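Local coordinates for protein putative modification methylase (PDB 2ZIG) that probably transfers a methyl group from S-adenosyl-L-methionine to the N4 atom of cytosine bases in DNA, at residues 188-193 with 232-237; 67-72 with 116-121; 275-280 with 284-289; 206-211 with 225-230. All blocks are in the same frame, centred on the assembly; numbering follows the deposited sequence.

Contact 1. Residues 188-193 with 232-237; sequences EKSRLP and FSFVGD
Phe234 opens a type II beta turn that runs to Asp237, and the end of helix 184-190 meets this turn through Ser190. The CA atoms of Ser190 and Phe234 lie 5.6 Å apart, the closest CA pair across the two segments. The turn is closed by a bond from Asp237 N to Phe234 O. The Phe234 ring shows its edge to the serine: CD1 is 3.5 Å from Ser190 OG, which lies near the ring plane. Elsewhere the same ring packs against Arg180 and Pro182, and against Pro159 of the second subunit.

At the next position the backbone takes over. Val235 N donates to Ser190 OG over 3.0 Å, almost straight at 167°. Ser190 holds OG beside its own backbone N and anti to its carbonyl carbon (chi1 -50°), which carries the hydroxyl toward the turn and also within bonding distance of Gln186 O, one helical turn earlier. The hydroxyl therefore joins the last turn of the helix to the beta turn. Gln186 adds a second tie, since its NE2 bonds to Val235 O.

The valine side chain adds an apolar contact beside the bond. Its CG2 branch is 3.5 Å from Ser190 OG, then lies 3.7 Å from Lys189 O and 3.8 Å from Lys189 CB.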
loop_
_atom_site.group_PDB
_atom_site.type_symbol
_atom_site.label_atom_id
_atom_site.label_comp_id
_atom_site.label_asym_id
_atom_site.label_seq_id
_atom_site.Cartn_x
_atom_site.Cartn_y
_atom_site.Cartn_z
ATOM N N GLU B 188 27.025 -13.840 13.462
ATOM C CA GLU B 188 27.820 -14.628 12.530
ATOM C C GLU B 188 27.005 -15.658 11.764
ATOM O O GLU B 188 27.228 -15.864 10.577
ATOM C CB GLU B 188 28.952 -15.340 13.272
ATOM C CG GLU B 188 30.159 -14.462 13.517
ATOM C CD GLU B 188 31.216 -15.132 14.369
ATOM O OE1 GLU B 188 32.378 -14.673 14.325
ATOM O OE2 GLU B 188 30.889 -16.106 15.087
ATOM N N LYS B 189 26.066 -16.308 12.445
ATOM C CA LYS B 189 25.240 -17.341 11.817
ATOM C C LYS B 189 24.037 -16.785 11.051
ATOM O O LYS B 189 23.386 -17.510 10.298
ATOM C CB LYS B 189 24.733 -18.323 12.877
ATOM C CG LYS B 189 25.809 -19.148 13.573
ATOM C CD LYS B 189 26.237 -20.337 12.733
ATOM C CE LYS B 189 27.124 -21.279 13.535
ATOM N NZ LYS B 189 26.453 -21.741 14.790
ATOM N N SER B 190 23.746 -15.503 11.242
ATOM C CA SER B 190 22.601 -14.888 10.588
ATOM C C SER B 190 22.995 -13.872 9.537
ATOM O O SER B 190 22.145 -13.387 8.793
ATOM C CB SER B 190 21.716 -14.208 11.631
ATOM O OG SER B 190 21.429 -15.091 12.696
ATOM N N ARG B 191 24.276 -13.528 9.490
ATOM C CA ARG B 191 24.750 -12.562 8.517
ATOM C C ARG B 191 24.404 -13.091 7.133
ATOM O O ARG B 191 24.592 -14.272 6.843
ATOM C CB ARG B 191 26.265 -12.362 8.651
ATOM C CG ARG B 191 26.860 -11.388 7.642
ATOM C CD ARG B 191 28.336 -11.143 7.903
ATOM N NE ARG B 191 28.563 -10.547 9.218
ATOM C CZ ARG B 191 29.278 -11.112 10.190
ATOM N NH1 ARG B 191 29.843 -12.299 10.004
ATOM N NH2 ARG B 191 29.429 -10.487 11.349
ATOM N N LEU B 192 23.894 -12.214 6.280
ATOM C CA LEU B 192 23.522 -12.613 4.936
ATOM C C LEU B 192 24.645 -12.373 3.944
ATOM O O LEU B 192 25.329 -11.345 4.008
ATOM C CB LEU B 192 22.285 -11.839 4.481
ATOM C CG LEU B 192 20.947 -12.293 5.065
ATOM C CD1 LEU B 192 19.901 -11.234 4.849
ATOM C CD2 LEU B 192 20.529 -13.590 4.413
ATOM N N PRO B 193 24.855 -13.322 3.016
ATOM C CA PRO B 193 25.908 -13.162 2.012
ATOM C C PRO B 193 25.498 -11.933 1.203
ATOM O O PRO B 193 24.304 -11.636 1.078
ATOM C CB PRO B 193 25.801 -14.441 1.183
ATOM C CG PRO B 193 25.193 -15.425 2.133
ATOM C CD PRO B 193 24.150 -14.599 2.836
ATOM N N PHE B 232 14.598 -10.759 9.115
ATOM C CA PHE B 232 14.177 -10.088 10.322
ATOM C C PHE B 232 14.163 -10.865 11.622
ATOM O O PHE B 232 13.307 -10.624 12.465
ATOM C CB PHE B 232 12.812 -9.448 10.060
ATOM C CG PHE B 232 12.819 -8.487 8.902
ATOM C CD1 PHE B 232 13.537 -7.290 8.980
ATOM C CD2 PHE B 232 12.158 -8.799 7.713
ATOM C CE1 PHE B 232 13.602 -6.415 7.887
ATOM C CE2 PHE B 232 12.217 -7.930 6.615
ATOM C CZ PHE B 232 12.942 -6.734 6.706
ATOM N N SER B 233 15.102 -11.798 11.769
ATOM C CA SER B 233 15.251 -12.573 12.993
ATOM C C SER B 233 16.647 -13.171 12.955
ATOM O O SER B 233 17.290 -13.174 11.912
ATOM C CB SER B 233 14.216 -13.699 13.085
ATOM O OG SER B 233 14.563 -14.784 12.244
ATOM N N PHE B 234 17.110 -13.670 14.099
ATOM C CA PHE B 234 18.428 -14.293 14.203
ATOM C C PHE B 234 18.262 -15.766 14.532
ATOM O O PHE B 234 17.232 -16.171 15.076
ATOM C CB PHE B 234 19.245 -13.631 15.318
ATOM C CG PHE B 234 19.658 -12.224 15.014
ATOM C CD1 PHE B 234 20.752 -11.970 14.195
ATOM C CD2 PHE B 234 18.946 -11.146 15.539
ATOM C CE1 PHE B 234 21.136 -10.662 13.902
ATOM C CE2 PHE B 234 19.321 -9.834 15.252
ATOM C CZ PHE B 234 20.419 -9.592 14.431
ATOM N N VAL B 235 19.267 -16.571 14.201
ATOM C CA VAL B 235 19.214 -17.991 14.520
ATOM C C VAL B 235 18.889 -18.065 16.016
ATOM O O VAL B 235 19.415 -17.283 16.805
ATOM C CB VAL B 235 20.578 -18.676 14.256
ATOM C CG1 VAL B 235 20.530 -20.120 14.690
ATOM C CG2 VAL B 235 20.921 -18.593 12.780
ATOM N N GLY B 236 18.007 -18.977 16.403
ATOM C CA GLY B 236 17.650 -19.085 17.807
ATOM C C GLY B 236 16.438 -18.261 18.228
ATOM O O GLY B 236 15.805 -18.582 19.236
ATOM N N ASP B 237 16.110 -17.205 17.479
ATOM C CA ASP B 237 14.948 -16.370 17.800
ATOM C C ASP B 237 13.639 -17.147 17.683
ATOM O O ASP B 237 13.591 -18.226 17.084
ATOM C CB ASP B 237 14.841 -15.167 16.858
ATOM C CG ASP B 237 15.896 -14.113 17.110
ATOM O OD1 ASP B 237 16.595 -14.178 18.147
ATOM O OD2 ASP B 237 16.012 -13.202 16.263
#

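Contact 2. Residues 67-72 with 116-121; sequences EDYEAF and HADIQV
Tyr69 OH donates a very short hydrogen bond of 2.5 Å to Asp118 OD2, and this bond carries essentially the whole contact between the two helical segments, which bury only 93 Å² between them. The exact length deserves caution, but the geometry around it is consistent: OD2 sits in the plane of the phenol ring, at its edge, 3.1 Å from Tyr69 CE2. The carboxylate does not lie flat with the ring; the two planes are 70° apart. Tyr69 reaches across because its CG stands opposite the backbone N (chi1 -170°), which sends the ring out from helix 66-86, while Asp118 has its CB directed toward segment 67-72.

Both residues are buried, so the polar groups need partners. The other oxygen, Asp118 OD1, forms a salt bridge with Arg124 NH2 of the second subunit, which would probably stabilise the charged carboxylate and offset the nearby Glu70, whose OE1 is 5.5 Å from Asp118 OD1. The Tyr69 ring is itself stacked on Phe113.

Helix 115-125 packs on helix 66-86 and also meets the second subunit, whose Val121 touches Asp118. Ile119 packs on Leu73, Leu76 and Trp80 of helix 66-86 and on Leu171 of strand 167-174, and on the subunit boundary His116 meets His116 of the second subunit.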
loop_
_atom_site.group_PDB
_atom_site.type_symbol
_atom_site.label_atom_id
_atom_site.label_comp_id
_atom_site.label_asym_id
_atom_site.label_seq_id
_atom_site.Cartn_x
_atom_site.Cartn_y
_atom_site.Cartn_z
ATOM N N GLU B 67 -19.758 -3.582 7.138
ATOM C CA GLU B 67 -19.937 -4.099 8.492
ATOM C C GLU B 67 -19.074 -5.334 8.703
ATOM O O GLU B 67 -18.231 -5.362 9.595
ATOM C CB GLU B 67 -21.408 -4.454 8.756
ATOM C CG GLU B 67 -22.326 -3.256 8.977
ATOM C CD GLU B 67 -21.927 -2.418 10.185
ATOM O OE1 GLU B 67 -22.653 -1.450 10.504
ATOM O OE2 GLU B 67 -20.888 -2.722 10.815
ATOM N N ASP B 68 -19.291 -6.354 7.877
ATOM C CA ASP B 68 -18.518 -7.587 7.974
ATOM C C ASP B 68 -17.046 -7.217 7.953
ATOM O O ASP B 68 -16.246 -7.743 8.724
ATOM C CB ASP B 68 -18.812 -8.510 6.786
ATOM C CG ASP B 68 -20.293 -8.737 6.574
ATOM O OD1 ASP B 68 -20.999 -7.767 6.216
ATOM O OD2 ASP B 68 -20.752 -9.886 6.764
ATOM N N TYR B 69 -16.714 -6.297 7.053
ATOM C CA TYR B 69 -15.356 -5.811 6.872
ATOM C C TYR B 69 -14.804 -5.174 8.149
ATOM O O TYR B 69 -13.734 -5.555 8.622
ATOM C CB TYR B 69 -15.335 -4.800 5.719
ATOM C CG TYR B 69 -13.957 -4.383 5.272
ATOM C CD1 TYR B 69 -13.047 -5.320 4.785
ATOM C CD2 TYR B 69 -13.555 -3.053 5.349
ATOM C CE1 TYR B 69 -11.768 -4.942 4.392
ATOM C CE2 TYR B 69 -12.280 -2.662 4.957
ATOM C CZ TYR B 69 -11.393 -3.612 4.481
ATOM O OH TYR B 69 -10.127 -3.229 4.102
ATOM N N GLU B 70 -15.537 -4.211 8.706
ATOM C CA GLU B 70 -15.101 -3.534 9.930
ATOM C C GLU B 70 -14.943 -4.515 11.086
ATOM O O GLU B 70 -13.955 -4.469 11.823
ATOM C CB GLU B 70 -16.093 -2.442 10.344
ATOM C CG GLU B 70 -16.369 -1.389 9.289
ATOM C CD GLU B 70 -15.107 -0.833 8.662
ATOM O OE1 GLU B 70 -14.238 -0.325 9.407
ATOM O OE2 GLU B 70 -14.989 -0.902 7.420
ATOM N N ALA B 71 -15.925 -5.396 11.247
ATOM C CA ALA B 71 -15.885 -6.388 12.314
ATOM C C ALA B 71 -14.657 -7.291 12.142
ATOM O O ALA B 71 -14.013 -7.676 13.118
ATOM C CB ALA B 71 -17.160 -7.215 12.302
ATOM N N PHE B 72 -14.341 -7.629 10.897
ATOM C CA PHE B 72 -13.185 -8.465 10.603
ATOM C C PHE B 72 -11.929 -7.709 11.031
ATOM O O PHE B 72 -11.078 -8.245 11.734
ATOM C CB PHE B 72 -13.130 -8.781 9.104
ATOM C CG PHE B 72 -11.951 -9.625 8.704
ATOM C CD1 PHE B 72 -11.732 -10.867 9.296
ATOM C CD2 PHE B 72 -11.058 -9.176 7.739
ATOM C CE1 PHE B 72 -10.631 -11.649 8.932
ATOM C CE2 PHE B 72 -9.952 -9.953 7.366
ATOM C CZ PHE B 72 -9.740 -11.190 7.964
ATOM N N HIS B 116 -4.829 -3.993 3.024
ATOM C CA HIS B 116 -3.490 -3.665 3.493
ATOM C C HIS B 116 -3.437 -2.266 4.111
ATOM O O HIS B 116 -2.726 -2.038 5.094
ATOM C CB HIS B 116 -2.469 -3.757 2.347
ATOM C CG HIS B 116 -2.349 -2.497 1.541
ATOM N ND1 HIS B 116 -3.254 -2.147 0.561
ATOM C CD2 HIS B 116 -1.455 -1.482 1.607
ATOM C CE1 HIS B 116 -2.922 -0.971 0.057
ATOM N NE2 HIS B 116 -1.835 -0.546 0.675
ATOM N N ALA B 117 -4.185 -1.333 3.533
ATOM C CA ALA B 117 -4.190 0.034 4.031
ATOM C C ALA B 117 -4.921 0.135 5.367
ATOM O O ALA B 117 -4.489 0.863 6.259
ATOM C CB ALA B 117 -4.833 0.963 3.005
ATOM N N ASP B 118 -6.029 -0.586 5.499
ATOM C CA ASP B 118 -6.789 -0.578 6.741
ATOM C C ASP B 118 -5.935 -1.180 7.843
ATOM O O ASP B 118 -5.960 -0.711 8.983
ATOM C CB ASP B 118 -8.091 -1.378 6.583
ATOM C CG ASP B 118 -9.211 -0.548 5.973
ATOM O OD1 ASP B 118 -9.547 0.495 6.570
ATOM O OD2 ASP B 118 -9.747 -0.923 4.908
ATOM N N ILE B 119 -5.160 -2.205 7.492
ATOM C CA ILE B 119 -4.292 -2.868 8.454
ATOM C C ILE B 119 -3.189 -1.914 8.901
ATOM O O ILE B 119 -2.955 -1.748 10.100
ATOM C CB ILE B 119 -3.649 -4.146 7.853
ATOM C CG1 ILE B 119 -4.737 -5.153 7.454
ATOM C CG2 ILE B 119 -2.681 -4.776 8.854
ATOM C CD1 ILE B 119 -5.550 -5.657 8.588
ATOM N N GLN B 120 -2.518 -1.277 7.942
ATOM C CA GLN B 120 -1.441 -0.335 8.268
ATOM C C GLN B 120 -1.910 0.757 9.212
ATOM O O GLN B 120 -1.260 1.046 10.212
ATOM C CB GLN B 120 -0.873 0.333 7.006
ATOM C CG GLN B 120 0.182 -0.471 6.287
ATOM C CD GLN B 120 0.818 0.299 5.146
ATOM O OE1 GLN B 120 1.969 0.724 5.233
ATOM N NE2 GLN B 120 0.072 0.485 4.076
ATOM N N VAL B 121 -3.039 1.368 8.882
ATOM C CA VAL B 121 -3.589 2.444 9.693
ATOM C C VAL B 121 -3.900 1.977 11.118
ATOM O O VAL B 121 -3.410 2.547 12.090
ATOM C CB VAL B 121 -4.860 3.007 9.022
ATOM C CG1 VAL B 121 -5.556 4.005 9.939
ATOM C CG2 VAL B 121 -4.475 3.677 7.705
#

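Contact 3. Residues 275-280 with 284-289; sequences ERFARE and FSLEVL
Leu286 lays its CB over one face of the Phe277 ring, a CH-pi contact with the carbon 3.8 Å from the ring centroid and 21° off the ring normal. The methylene is shifted toward the rim rather than centred, so its closest ring atom is Phe277 CG, at 3.5 Å. The two side chains cross at about a right angle. Backbone atoms of residues 284-286 also meet the ring: Leu286 N is 3.4 Å from Phe277 CD2, and Ser285 C is 3.5 Å from Phe277 CE2. Phe284 comes in near the ring plane with its carbonyl carbon, and its CB stands 4.1 Å from Phe277 CE2. Ala278, beside the ring, only brushes Phe284 O with its CA.

The ring is set in this place by its first torsion, with CG opposite the backbone N (chi1 -173°), which directs it from helix 267-280 toward residues 284-286. Further out, Phe277 also packs on Ile251 and Ala254 of helix 248-255 and meets the ring of His22. Leu286 touches Leu24, and backbone bonds tie Glu287 to His22 and Leu24, so strand 22-26 fixes the position of the chain the ring packs against. One residue before the ring, Arg276 bonds through NH2 to Thr248 OG1, a residue of the S-adenosylmethionine site.

Strands 259-264 and 286-289 run parallel with strand 22-26 between them, and helix 267-280 connects them: a beta-alpha-beta crossover of the Rossmann-like methyltransferase fold, packed at its edge strand.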
loop_
_atom_site.group_PDB
_atom_site.type_symbol
_atom_site.label_atom_id
_atom_site.label_comp_id
_atom_site.label_asym_id
_atom_site.label_seq_id
_atom_site.Cartn_x
_atom_site.Cartn_y
_atom_site.Cartn_z
ATOM N N GLU B 275 2.079 -32.779 9.642
ATOM C CA GLU B 275 2.521 -33.725 8.615
ATOM C C GLU B 275 3.422 -33.041 7.585
ATOM O O GLU B 275 4.430 -33.598 7.150
ATOM C CB GLU B 275 1.301 -34.353 7.919
ATOM C CG GLU B 275 0.448 -35.260 8.837
ATOM C CD GLU B 275 -0.892 -35.668 8.225
ATOM O OE1 GLU B 275 -1.678 -36.345 8.917
ATOM O OE2 GLU B 275 -1.172 -35.317 7.062
ATOM N N ARG B 276 3.052 -31.824 7.203
ATOM C CA ARG B 276 3.821 -31.065 6.230
ATOM C C ARG B 276 5.179 -30.717 6.838
ATOM O O ARG B 276 6.222 -30.896 6.207
ATOM C CB ARG B 276 3.069 -29.780 5.847
ATOM C CG ARG B 276 3.718 -29.007 4.718
ATOM C CD ARG B 276 3.079 -27.634 4.500
ATOM N NE ARG B 276 3.892 -26.824 3.595
ATOM C CZ ARG B 276 3.643 -25.557 3.281
ATOM N NH1 ARG B 276 4.450 -24.915 2.447
ATOM N NH2 ARG B 276 2.595 -24.929 3.796
ATOM N N PHE B 277 5.150 -30.229 8.073
ATOM C CA PHE B 277 6.351 -29.837 8.796
ATOM C C PHE B 277 7.360 -30.976 8.811
ATOM O O PHE B 277 8.527 -30.791 8.460
ATOM C CB PHE B 277 5.981 -29.463 10.230
ATOM C CG PHE B 277 7.117 -28.880 11.032
ATOM C CD1 PHE B 277 7.259 -27.501 11.158
ATOM C CD2 PHE B 277 8.005 -29.710 11.708
ATOM C CE1 PHE B 277 8.264 -26.954 11.954
ATOM C CE2 PHE B 277 9.017 -29.178 12.508
ATOM C CZ PHE B 277 9.147 -27.792 12.634
ATOM N N ALA B 278 6.904 -32.157 9.219
ATOM C CA ALA B 278 7.767 -33.329 9.293
ATOM C C ALA B 278 8.231 -33.754 7.907
ATOM O O ALA B 278 9.152 -34.552 7.766
ATOM C CB ALA B 278 7.027 -34.486 9.980
ATOM N N ARG B 279 7.589 -33.209 6.884
ATOM C CA ARG B 279 7.922 -33.534 5.508
ATOM C C ARG B 279 8.978 -32.555 4.993
ATOM O O ARG B 279 9.879 -32.929 4.244
ATOM C CB ARG B 279 6.647 -33.430 4.664
ATOM C CG ARG B 279 6.587 -34.292 3.419
ATOM C CD ARG B 279 5.255 -34.057 2.703
ATOM N NE ARG B 279 4.115 -34.338 3.574
ATOM C CZ ARG B 279 2.990 -33.627 3.604
ATOM N NH1 ARG B 279 2.016 -33.970 4.436
ATOM N NH2 ARG B 279 2.838 -32.569 2.816
ATOM N N GLU B 280 8.877 -31.303 5.431
ATOM C CA GLU B 280 9.791 -30.247 4.991
ATOM C C GLU B 280 10.912 -29.909 5.978
ATOM O O GLU B 280 11.854 -29.209 5.621
ATOM C CB GLU B 280 8.997 -28.965 4.714
ATOM C CG GLU B 280 7.638 -29.187 4.066
ATOM C CD GLU B 280 7.707 -29.360 2.566
ATOM O OE1 GLU B 280 8.535 -30.163 2.087
ATOM O OE2 GLU B 280 6.920 -28.694 1.862
ATOM N N PHE B 284 13.364 -32.672 12.619
ATOM C CA PHE B 284 12.503 -32.073 13.634
ATOM C C PHE B 284 11.030 -32.397 13.454
ATOM O O PHE B 284 10.599 -32.804 12.379
ATOM C CB PHE B 284 12.680 -30.554 13.654
ATOM C CG PHE B 284 14.077 -30.104 13.969
ATOM C CD1 PHE B 284 15.105 -30.279 13.046
ATOM C CD2 PHE B 284 14.365 -29.499 15.185
ATOM C CE1 PHE B 284 16.399 -29.855 13.330
ATOM C CE2 PHE B 284 15.652 -29.071 15.481
ATOM C CZ PHE B 284 16.673 -29.248 14.552
ATOM N N SER B 285 10.266 -32.200 14.523
ATOM C CA SER B 285 8.832 -32.456 14.518
ATOM C C SER B 285 8.065 -31.284 15.089
ATOM O O SER B 285 8.560 -30.564 15.952
ATOM C CB SER B 285 8.509 -33.708 15.334
ATOM O OG SER B 285 8.936 -34.874 14.655
ATOM N N LEU B 286 6.847 -31.088 14.607
ATOM C CA LEU B 286 6.040 -29.997 15.111
ATOM C C LEU B 286 5.095 -30.530 16.169
ATOM O O LEU B 286 4.283 -31.411 15.893
ATOM C CB LEU B 286 5.228 -29.358 13.985
ATOM C CG LEU B 286 4.294 -28.245 14.464
ATOM C CD1 LEU B 286 5.118 -27.039 14.903
ATOM C CD2 LEU B 286 3.335 -27.864 13.352
ATOM N N GLU B 287 5.202 -30.002 17.382
ATOM C CA GLU B 287 4.329 -30.439 18.455
ATOM C C GLU B 287 3.025 -29.649 18.402
ATOM O O GLU B 287 3.029 -28.422 18.502
ATOM C CB GLU B 287 4.996 -30.229 19.811
ATOM C CG GLU B 287 4.239 -30.901 20.939
ATOM C CD GLU B 287 4.734 -30.498 22.308
ATOM O OE1 GLU B 287 4.329 -31.151 23.293
ATOM O OE2 GLU B 287 5.519 -29.531 22.405
ATOM N N VAL B 288 1.913 -30.356 18.237
ATOM C CA VAL B 288 0.601 -29.718 18.175
ATOM C C VAL B 288 -0.105 -29.826 19.520
ATOM O O VAL B 288 -0.349 -30.928 20.014
ATOM C CB VAL B 288 -0.284 -30.377 17.109
ATOM C CG1 VAL B 288 -1.661 -29.719 17.090
ATOM C CG2 VAL B 288 0.390 -30.278 15.748
ATOM N N LEU B 289 -0.432 -28.681 20.109
ATOM C CA LEU B 289 -1.103 -28.654 21.402
ATOM C C LEU B 289 -2.555 -28.226 21.269
ATOM O O LEU B 289 -2.835 -27.046 21.064
ATOM C CB LEU B 289 -0.392 -27.686 22.340
ATOM C CG LEU B 289 1.110 -27.878 22.519
ATOM C CD1 LEU B 289 1.626 -26.840 23.492
ATOM C CD2 LEU B 289 1.403 -29.281 23.027
#

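Contact 4. Residues 206-211 with 225-230; sequences DDIPGE and AERLVR
Arg227 leaves helix 222-232 with its CB directed at the loop that carries Asp207 and Ile208, and its chain spans a gap of 10.5 Å between the CA atoms of Arg227 and Ile208. CB, CG and CD serve as the spacer. A bend at the third torsion (chi3 -74°) then turns the guanidinium so that one face is presented to Ile208. NE is the first atom to touch the loop, 3.9 Å from Ile208 CD1. The same methyl sits over the centre of the guanidinium, 3.5 Å from Arg227 CZ, so an apolar methyl lies over one face of the charged group.

At the tip both terminal nitrogens take hold of Asp207, end-on, in a two-pronged salt bridge. NH1 donates to Asp207 OD1 over 3.0 Å at an N-H...O angle of 158°, using the syn lone pair of that oxygen. NH2 donates to Asp207 OD2, also over 3.0 Å, but approaches from above the carboxylate plane. The asymmetry goes with a 46° angle between the carboxylate and guanidinium planes: the grip is bidentate yet twisted. It restrains rotation of the guanidinium within a buried contact, where each carboxylate oxygen receives one N-H.

Arg227 also makes a cation-pi contact with Trp205, at the end of the short strand 204-205. Arg199 and Phe200 of helix 194-200 lie against it as well. Helix 222-232 is thereby tied to the loop leaving strand 204-205, with helix 194-200 beside the pair and helix 248-255 touching Ala225 and Glu226.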
loop_
_atom_site.group_PDB
_atom_site.type_symbol
_atom_site.label_atom_id
_atom_site.label_comp_id
_atom_site.label_asym_id
_atom_site.label_seq_id
_atom_site.Cartn_x
_atom_site.Cartn_y
_atom_site.Cartn_z
ATOM N N ASP B 206 10.031 -9.705 -7.298
ATOM C CA ASP B 206 9.357 -10.202 -8.494
ATOM C C ASP B 206 9.866 -11.567 -8.924
ATOM O O ASP B 206 9.536 -12.045 -10.013
ATOM C CB ASP B 206 9.527 -9.202 -9.644
ATOM C CG ASP B 206 10.967 -9.078 -10.108
ATOM O OD1 ASP B 206 11.871 -9.603 -9.424
ATOM O OD2 ASP B 206 11.200 -8.442 -11.157
ATOM N N ASP B 207 10.653 -12.197 -8.059
ATOM C CA ASP B 207 11.225 -13.504 -8.364
ATOM C C ASP B 207 10.574 -14.658 -7.602
ATOM O O ASP B 207 11.140 -15.746 -7.524
ATOM C CB ASP B 207 12.727 -13.486 -8.078
ATOM C CG ASP B 207 13.044 -13.124 -6.633
ATOM O OD1 ASP B 207 12.163 -12.568 -5.938
ATOM O OD2 ASP B 207 14.187 -13.382 -6.192
ATOM N N ILE B 208 9.395 -14.422 -7.032
ATOM C CA ILE B 208 8.688 -15.468 -6.303
ATOM C C ILE B 208 7.217 -15.464 -6.715
ATOM O O ILE B 208 6.397 -14.754 -6.128
ATOM C CB ILE B 208 8.764 -15.258 -4.780
ATOM C CG1 ILE B 208 10.218 -15.196 -4.324
ATOM C CG2 ILE B 208 8.050 -16.396 -4.073
ATOM C CD1 ILE B 208 10.361 -14.897 -2.843
ATOM N N PRO B 209 6.866 -16.262 -7.734
ATOM C CA PRO B 209 5.485 -16.337 -8.219
ATOM C C PRO B 209 4.499 -16.973 -7.252
ATOM O O PRO B 209 4.871 -17.809 -6.424
ATOM C CB PRO B 209 5.620 -17.132 -9.513
ATOM C CG PRO B 209 6.784 -18.036 -9.223
ATOM C CD PRO B 209 7.758 -17.098 -8.556
ATOM N N GLY B 210 3.240 -16.558 -7.361
ATOM C CA GLY B 210 2.198 -17.106 -6.514
ATOM C C GLY B 210 2.035 -18.581 -6.815
ATOM O O GLY B 210 2.208 -19.000 -7.961
ATOM N N GLU B 211 1.709 -19.361 -5.784
ATOM C CA GLU B 211 1.526 -20.814 -5.894
ATOM C C GLU B 211 2.866 -21.547 -5.809
ATOM O O GLU B 211 3.408 -21.758 -4.722
ATOM C CB GLU B 211 0.823 -21.185 -7.208
ATOM C CG GLU B 211 -0.684 -20.927 -7.237
ATOM C CD GLU B 211 -1.051 -19.482 -6.947
ATOM O OE1 GLU B 211 -0.892 -19.053 -5.783
ATOM O OE2 GLU B 211 -1.499 -18.776 -7.878
ATOM N N ALA B 225 8.449 -16.915 2.921
ATOM C CA ALA B 225 8.551 -16.921 4.379
ATOM C C ALA B 225 10.009 -17.072 4.816
ATOM O O ALA B 225 10.462 -16.407 5.753
ATOM C CB ALA B 225 7.703 -18.051 4.966
ATOM N N GLU B 226 10.754 -17.945 4.141
ATOM C CA GLU B 226 12.151 -18.150 4.516
ATOM C C GLU B 226 12.953 -16.868 4.365
ATOM O O GLU B 226 13.819 -16.575 5.173
ATOM C CB GLU B 226 12.781 -19.260 3.678
ATOM C CG GLU B 226 12.176 -20.616 3.940
ATOM C CD GLU B 226 12.749 -21.684 3.042
ATOM O OE1 GLU B 226 12.817 -21.445 1.818
ATOM O OE2 GLU B 226 13.121 -22.763 3.547
ATOM N N ARG B 227 12.658 -16.110 3.321
ATOM C CA ARG B 227 13.352 -14.855 3.070
ATOM C C ARG B 227 13.090 -13.875 4.224
ATOM O O ARG B 227 14.007 -13.220 4.713
ATOM C CB ARG B 227 12.871 -14.285 1.731
ATOM C CG ARG B 227 13.692 -13.147 1.168
ATOM C CD ARG B 227 13.263 -12.807 -0.273
ATOM N NE ARG B 227 13.709 -13.797 -1.257
ATOM C CZ ARG B 227 13.609 -13.644 -2.577
ATOM N NH1 ARG B 227 13.065 -12.540 -3.091
ATOM N NH2 ARG B 227 14.088 -14.579 -3.392
ATOM N N LEU B 228 11.843 -13.794 4.676
ATOM C CA LEU B 228 11.493 -12.884 5.766
ATOM C C LEU B 228 12.171 -13.297 7.074
ATOM O O LEU B 228 12.726 -12.458 7.786
ATOM C CB LEU B 228 9.968 -12.828 5.930
ATOM C CG LEU B 228 9.267 -12.176 4.723
ATOM C CD1 LEU B 228 7.744 -12.381 4.793
ATOM C CD2 LEU B 228 9.621 -10.677 4.691
ATOM N N VAL B 229 12.143 -14.592 7.380
ATOM C CA VAL B 229 12.783 -15.084 8.591
ATOM C C VAL B 229 14.264 -14.699 8.585
ATOM O O VAL B 229 14.774 -14.153 9.564
ATOM C CB VAL B 229 12.663 -16.623 8.713
ATOM C CG1 VAL B 229 13.525 -17.128 9.874
ATOM C CG2 VAL B 229 11.215 -17.018 8.949
ATOM N N ARG B 230 14.950 -14.965 7.476
ATOM C CA ARG B 230 16.376 -14.653 7.374
ATOM C C ARG B 230 16.676 -13.167 7.479
ATOM O O ARG B 230 17.745 -12.780 7.951
ATOM C CB ARG B 230 16.941 -15.186 6.057
ATOM C CG ARG B 230 16.794 -16.695 5.895
ATOM C CD ARG B 230 17.438 -17.155 4.614
ATOM N NE ARG B 230 18.857 -16.814 4.592
ATOM C CZ ARG B 230 19.616 -16.860 3.506
ATOM N NH1 ARG B 230 19.088 -17.231 2.343
ATOM N NH2 ARG B 230 20.903 -16.540 3.586
#

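In the fold
Contacts 1 and 4 are neighbours: Leu192 and Pro193 of contact 1 pack on Arg230 of contact 4, Pro193 CD lying 3.9 Å from Arg230 NH2, and both segments of contact 4 fall between those of contact 1 along the chain. Contact 2 lies across the chain's centre from contact 1, about 33 Å away between centres, yet both touch the second subunit. Contact 3 is nearest the cofactor site: the Leu286 side chain is about 8 Å from that of Glu264 and that of Phe277 about 9 Å from Thr246. Contact 4 follows, with the Ile208 side chain about 10 Å from Thr248, whereas contacts 1 and 2 are remote from it.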